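Local coordinates for protein tubulin-specific chaperone A (Saccharomyces cerevisiae, PDB 1QSD) that binds beta-tubulin as a post-chaperonin cofactor and takes part in an early step of the tubulin folding pathway, at residues D44-D47 and L48-E52; L62-L65 and Y66-I69; E31-V34 and A35-E39. All coordinates share one frame; numbering follows the deposited sequence.

Interaction 1: residues D44-D47 and L48-E52; sequences DPYD and LKKQE
Tyr46 and Lys50 meet one turn apart in the opening turns of helix 45-81, where Asp44 is the N-cap residue. The capping bond is weak: Tyr46 N reaches Asp44 OD1 at 3.1 Å. Behind the cap the i to i+4 ladder begins, Leu48 N donating to Asp44 O, Lys49 N to Pro45 O and Lys50 N to Tyr46 O, the first of these the longest. Pro45 has no N-H, but a residue of the first helical turn has no earlier helix carbonyl to bond to, and a proline is tolerated there.

The nonpolar part of the contact is a CH-pi interaction. With CG of Tyr46 anti to its own nitrogen (chi1 180°), the ring swings toward the following turn, and the Lys50 chain crosses one face near the rim. Lys50 CG sits 4.0 Å from the ring centroid, 21° off the normal, and Lys50 CD comes to 3.5 Å from Tyr46 CE2. A bend at chi3 (63°) then turns the rest of the lysine aside.

Two of the charges are paired across the dimer interface. Lys50 NZ forms a salt bridge with Asp75 of the second subunit and a cation-pi contact with Phe72 of that subunit, while Asp47 OD2 pairs with Lys9 of the same partner. With an alanine here instead of Lys50, the Tyr46 face would probably lose this CG-CD packing, and Asp75 of the second subunit its cationic mate. Within the helix, Lys49 NZ and Glu52 OE2 form a salt bridge at 3.0 Å, whereas Asp47 OD2 and Lys50 NZ remain 4.3 Å apart. One water closes this gap, donating to Asp47 OD2 at 2.7 Å and accepting from Lys50 NZ at 2.9 Å.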
# COMPACT_ATOMS: atom_id res chain seq x y z
N ASP A 44 5.48 -17.41 -20.37
CA ASP A 44 4.98 -16.53 -21.41
C ASP A 44 5.27 -15.06 -21.08
O ASP A 44 4.89 -14.58 -20.02
CB ASP A 44 3.48 -16.75 -21.56
CG ASP A 44 2.86 -15.84 -22.61
OD1 ASP A 44 2.18 -14.87 -22.23
OD2 ASP A 44 3.07 -16.08 -23.81
N PRO A 45 5.90 -14.33 -22.00
CA PRO A 45 6.23 -12.91 -21.78
C PRO A 45 5.11 -12.03 -21.18
O PRO A 45 5.35 -11.17 -20.33
CB PRO A 45 6.66 -12.43 -23.18
CG PRO A 45 6.41 -13.59 -24.11
CD PRO A 45 6.49 -14.81 -23.25
N TYR A 46 3.88 -12.31 -21.58
CA TYR A 46 2.75 -11.58 -21.07
C TYR A 46 2.47 -11.88 -19.58
O TYR A 46 2.17 -10.98 -18.82
CB TYR A 46 1.52 -11.86 -21.95
CG TYR A 46 0.28 -11.14 -21.49
CD1 TYR A 46 0.24 -9.74 -21.44
CD2 TYR A 46 -0.82 -11.86 -21.01
CE1 TYR A 46 -0.85 -9.08 -20.91
CE2 TYR A 46 -1.92 -11.21 -20.48
CZ TYR A 46 -1.93 -9.83 -20.43
OH TYR A 46 -3.03 -9.21 -19.90
N ASP A 47 2.63 -13.11 -19.14
CA ASP A 47 2.39 -13.38 -17.72
C ASP A 47 3.44 -12.72 -16.86
O ASP A 47 3.16 -12.25 -15.76
CB ASP A 47 2.35 -14.88 -17.44
CG ASP A 47 1.14 -15.55 -18.04
OD1 ASP A 47 1.28 -16.67 -18.60
OD2 ASP A 47 0.05 -14.97 -17.96
N LEU A 48 4.68 -12.72 -17.34
CA LEU A 48 5.76 -12.08 -16.59
C LEU A 48 5.46 -10.57 -16.55
O LEU A 48 5.50 -9.94 -15.49
CB LEU A 48 7.11 -12.35 -17.28
CG LEU A 48 8.30 -11.48 -16.87
CD1 LEU A 48 8.68 -11.70 -15.42
CD2 LEU A 48 9.46 -11.78 -17.79
N LYS A 49 5.10 -10.02 -17.70
CA LYS A 49 4.81 -8.59 -17.82
C LYS A 49 3.67 -8.13 -16.88
O LYS A 49 3.78 -7.07 -16.25
CB LYS A 49 4.52 -8.27 -19.28
CG LYS A 49 4.50 -6.83 -19.61
CD LYS A 49 5.82 -6.17 -19.38
CE LYS A 49 6.00 -5.70 -17.94
NZ LYS A 49 7.33 -5.08 -17.71
N LYS A 50 2.63 -8.94 -16.73
CA LYS A 50 1.52 -8.61 -15.83
C LYS A 50 2.08 -8.34 -14.43
O LYS A 50 1.77 -7.33 -13.80
CB LYS A 50 0.51 -9.76 -15.77
CG LYS A 50 -0.38 -9.83 -16.98
CD LYS A 50 -1.13 -11.17 -17.07
CE LYS A 50 -2.07 -11.35 -15.90
NZ LYS A 50 -2.91 -12.55 -16.05
N GLN A 51 2.99 -9.19 -14.01
CA GLN A 51 3.61 -9.10 -12.71
C GLN A 51 4.60 -7.97 -12.56
O GLN A 51 4.70 -7.37 -11.50
CB GLN A 51 4.31 -10.40 -12.36
CG GLN A 51 3.97 -10.90 -11.00
CD GLN A 51 2.61 -11.57 -10.95
OE1 GLN A 51 2.48 -12.70 -10.47
NE2 GLN A 51 1.59 -10.88 -11.46
N GLU A 52 5.36 -7.69 -13.61
CA GLU A 52 6.35 -6.62 -13.55
C GLU A 52 5.65 -5.28 -13.41
O GLU A 52 6.02 -4.47 -12.54
CB GLU A 52 7.26 -6.62 -14.79
CG GLU A 52 8.19 -7.83 -14.85
CD GLU A 52 9.22 -7.76 -15.98
OE1 GLU A 52 10.42 -7.81 -15.66
OE2 GLU A 52 8.82 -7.68 -17.17
O HOH W 1 -0.65 -14.25 -15.43

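Interaction 2: residues L62-L65 and Y66-I69; sequences LPTL and YEKI
The phenol of Tyr66 lies alongside Leu62, one turn earlier, both side chains pointing the same way. CG of Tyr66 stands anti to its carbonyl carbon (chi1 -69°), which folds the ring back along the helix: Tyr66 CE2 comes to 3.8 Å from Leu62 CB, and CD2 to 3.1 Å from Leu62 O. The ring meets that carbonyl obliquely. The same oxygen accepts from Tyr66 N at 2.9 Å. At the far end of the ring, Tyr66 OH is hydrogen-bonded to Glu20 of helix 5-39, and Leu62 packs on Leu27 of that helix, so the pair faces the neighbouring helix together.

Glu67 and Thr64 cross at an angle, Thr64 CG2 lying 4.0 Å from Glu67 OE1. Lys68, its chain extended, leads away to a salt bridge with Asp57 of the second subunit. Ile69 CG1 rests 3.3 Å from Leu65 O, the acceptor of Ile69 N. The helix is kinked where the N atoms of Leu62 and Pro63 make no bond to the turn before; Pro63 has no N-H, consistent with a proline kink, yet its carbonyl accepts from Glu67 N. Buried Leu62, Leu65 and Ile69 with exposed Pro63 and Glu67 mark a kinked amphipathic helix of a four-helix bundle.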
# COMPACT_ATOMS: atom_id res chain seq x y z
N LEU A 62 6.45 4.45 -2.95
CA LEU A 62 7.49 4.77 -1.99
C LEU A 62 8.05 6.17 -1.99
O LEU A 62 8.16 6.78 -0.93
CB LEU A 62 8.62 3.76 -2.06
CG LEU A 62 8.22 2.39 -1.53
CD1 LEU A 62 9.45 1.51 -1.43
CD2 LEU A 62 7.57 2.54 -0.16
N PRO A 63 8.38 6.72 -3.18
CA PRO A 63 8.92 8.07 -3.22
C PRO A 63 8.05 9.09 -2.49
O PRO A 63 8.52 9.77 -1.58
CB PRO A 63 9.00 8.37 -4.71
CG PRO A 63 9.23 7.04 -5.31
CD PRO A 63 8.27 6.17 -4.55
N THR A 64 6.76 9.15 -2.83
CA THR A 64 5.86 10.12 -2.22
C THR A 64 5.75 9.91 -0.73
O THR A 64 5.54 10.87 0.03
CB THR A 64 4.46 10.10 -2.87
OG1 THR A 64 4.06 8.74 -3.07
CG2 THR A 64 4.48 10.85 -4.22
N LEU A 65 5.93 8.66 -0.32
CA LEU A 65 5.87 8.27 1.08
C LEU A 65 7.09 8.79 1.83
O LEU A 65 6.97 9.21 3.00
CB LEU A 65 5.78 6.75 1.19
CG LEU A 65 5.61 6.17 2.59
CD1 LEU A 65 4.44 6.84 3.31
CD2 LEU A 65 5.39 4.70 2.46
N TYR A 66 8.26 8.80 1.18
CA TYR A 66 9.48 9.32 1.80
C TYR A 66 9.41 10.82 1.90
O TYR A 66 9.90 11.38 2.88
CB TYR A 66 10.72 8.93 1.04
CG TYR A 66 11.02 7.46 1.13
CD1 TYR A 66 11.21 6.83 2.37
CD2 TYR A 66 11.09 6.68 -0.02
CE1 TYR A 66 11.48 5.46 2.46
CE2 TYR A 66 11.36 5.31 0.06
CZ TYR A 66 11.56 4.71 1.29
OH TYR A 66 11.86 3.36 1.30
N GLU A 67 8.79 11.47 0.91
CA GLU A 67 8.62 12.91 0.91
C GLU A 67 7.82 13.32 2.16
O GLU A 67 8.22 14.22 2.88
CB GLU A 67 7.88 13.36 -0.37
CG GLU A 67 8.74 13.32 -1.65
CD GLU A 67 7.92 13.42 -2.95
OE1 GLU A 67 8.12 12.57 -3.87
OE2 GLU A 67 7.08 14.34 -3.06
N LYS A 68 6.73 12.60 2.44
CA LYS A 68 5.89 12.89 3.60
C LYS A 68 6.54 12.58 4.93
O LYS A 68 6.27 13.25 5.91
CB LYS A 68 4.53 12.21 3.49
CG LYS A 68 3.67 12.89 2.45
CD LYS A 68 2.30 12.34 2.40
CE LYS A 68 1.52 12.98 1.27
NZ LYS A 68 0.18 12.33 1.14
N ILE A 69 7.40 11.59 4.96
CA ILE A 69 8.13 11.29 6.18
C ILE A 69 9.08 12.47 6.48
O ILE A 69 9.17 12.93 7.62
CB ILE A 69 8.90 9.95 6.07
CG1 ILE A 69 7.90 8.79 6.13
CG2 ILE A 69 9.92 9.80 7.18
CD1 ILE A 69 8.54 7.42 6.11

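Interaction 3: residues E31-V34 and A35-E39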
# COMPACT_ATOMS: atom_id res chain seq x y z
N GLU A 31 8.87 -8.75 -5.50
CA GLU A 31 10.11 -8.94 -6.24
C GLU A 31 10.52 -10.42 -6.23
O GLU A 31 11.13 -10.92 -7.17
CB GLU A 31 11.23 -8.09 -5.65
CG GLU A 31 11.15 -6.63 -6.01
CD GLU A 31 11.95 -5.77 -5.07
OE1 GLU A 31 13.01 -6.23 -4.62
OE2 GLU A 31 11.50 -4.64 -4.77
N ALA A 32 10.20 -11.11 -5.13
CA ALA A 32 10.53 -12.52 -5.00
C ALA A 32 9.74 -13.27 -6.06
O ALA A 32 10.27 -14.11 -6.80
CB ALA A 32 10.17 -13.04 -3.60
N HIS A 33 8.47 -12.89 -6.18
CA HIS A 33 7.56 -13.49 -7.14
C HIS A 33 7.98 -13.25 -8.58
O HIS A 33 7.98 -14.18 -9.39
CB HIS A 33 6.14 -12.99 -6.91
CG HIS A 33 5.12 -13.71 -7.74
ND1 HIS A 33 5.28 -15.01 -8.17
CD2 HIS A 33 3.91 -13.31 -8.20
CE1 HIS A 33 4.22 -15.38 -8.86
NE2 HIS A 33 3.37 -14.37 -8.90
N VAL A 34 8.30 -12.00 -8.91
CA VAL A 34 8.74 -11.64 -10.26
C VAL A 34 10.04 -12.36 -10.59
O VAL A 34 10.24 -12.81 -11.73
CB VAL A 34 8.95 -10.11 -10.40
CG1 VAL A 34 9.63 -9.79 -11.72
CG2 VAL A 34 7.61 -9.40 -10.33
N ALA A 35 10.92 -12.48 -9.58
CA ALA A 35 12.21 -13.15 -9.73
C ALA A 35 12.04 -14.59 -10.21
O ALA A 35 12.70 -15.01 -11.17
CB ALA A 35 12.97 -13.12 -8.41
N LYS A 36 11.12 -15.31 -9.57
CA LYS A 36 10.82 -16.69 -9.93
C LYS A 36 10.29 -16.83 -11.35
O LYS A 36 10.68 -17.75 -12.06
CB LYS A 36 9.84 -17.31 -8.94
CG LYS A 36 10.54 -17.94 -7.75
CD LYS A 36 9.59 -18.74 -6.90
CE LYS A 36 10.33 -19.54 -5.84
NZ LYS A 36 9.36 -20.19 -4.89
N LEU A 37 9.41 -15.93 -11.77
CA LEU A 37 8.90 -16.00 -13.14
C LEU A 37 9.95 -15.61 -14.18
O LEU A 37 9.88 -16.02 -15.34
CB LEU A 37 7.70 -15.08 -13.33
CG LEU A 37 6.46 -15.44 -12.54
CD1 LEU A 37 5.37 -14.45 -12.87
CD2 LEU A 37 6.05 -16.83 -12.90
N LYS A 38 10.86 -14.73 -13.79
CA LYS A 38 11.91 -14.26 -14.69
C LYS A 38 12.99 -15.32 -14.96
O LYS A 38 13.53 -15.38 -16.05
CB LYS A 38 12.52 -12.98 -14.15
CG LYS A 38 12.97 -12.05 -15.22
CD LYS A 38 13.06 -10.66 -14.66
CE LYS A 38 13.67 -9.71 -15.67
NZ LYS A 38 13.60 -8.29 -15.20
N GLU A 39 13.28 -16.15 -13.97
CA GLU A 39 14.27 -17.23 -14.12
C GLU A 39 13.73 -18.36 -15.01
O GLU A 39 14.46 -18.94 -15.81
CB GLU A 39 14.66 -17.77 -12.75
CG GLU A 39 15.35 -16.73 -11.86
CD GLU A 39 15.73 -17.29 -10.50
OE1 GLU A 39 15.50 -16.60 -9.48
OE2 GLU A 39 16.27 -18.43 -10.45
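Val34 O accepts from Lys38 N at 2.9 Å in the last turns of helix 5-39, closing a full turn, while the methyl of Ala35 lies against the carbonyl of Glu31. CG1 of Val34 is anti to the backbone nitrogen (chi1 170°) and CG2 anti to the carbonyl carbon, a rotamer that directs both methyls to helix 45-81, where Gln51 and Glu52 pack on Val34.

Ala35 has its side chain turned to the preceding turn: CB lies 3.1 Å from Glu31 O and 3.3 Å from Ala32 O. Its N-H goes to Glu31 O at 2.9 Å. This end of helix 5-39 packs beside the start of helix 45-81 in the up-down arrangement of the helical bundle, which the second subunit extends, its Ile8 packing on Leu37.

His33 adds the one side-chain meeting between successive turns. Its imidazole has Leu37 CD1 over one face, with 4.3 Å between His33 CE1 and that methyl, a loose approach. The same two residues are joined by the backbone bond from Leu37 N to His33 O, 3.3 Å long. Lys38, its chain extended beyond CG, carries NZ away from the Val34 carbonyl to a salt bridge with Glu52 of helix 45-81.

Interactions 1 and 3 lie at the same end of the molecule, their centres 10 Å apart, on the two helices that the 40-44 connection joins, and they touch by a salt bridge and packing. Interaction 2 shares helix 45-81 with interaction 1 but sits about 28 Å from it between centres, close to the middle of the chain. All three are partly buried. In interaction 1 Asp47, Lys50 and Gln51 are buried, Tyr46 and Lys49 exposed, and charge dominates. Interaction 2 buries leucines and an isoleucine, exposes Pro63 and Glu67, and reaches the second subunit through Lys68. Interaction 3 buries Val34 and Leu37 and relies mostly on small nonpolar groups against backbone.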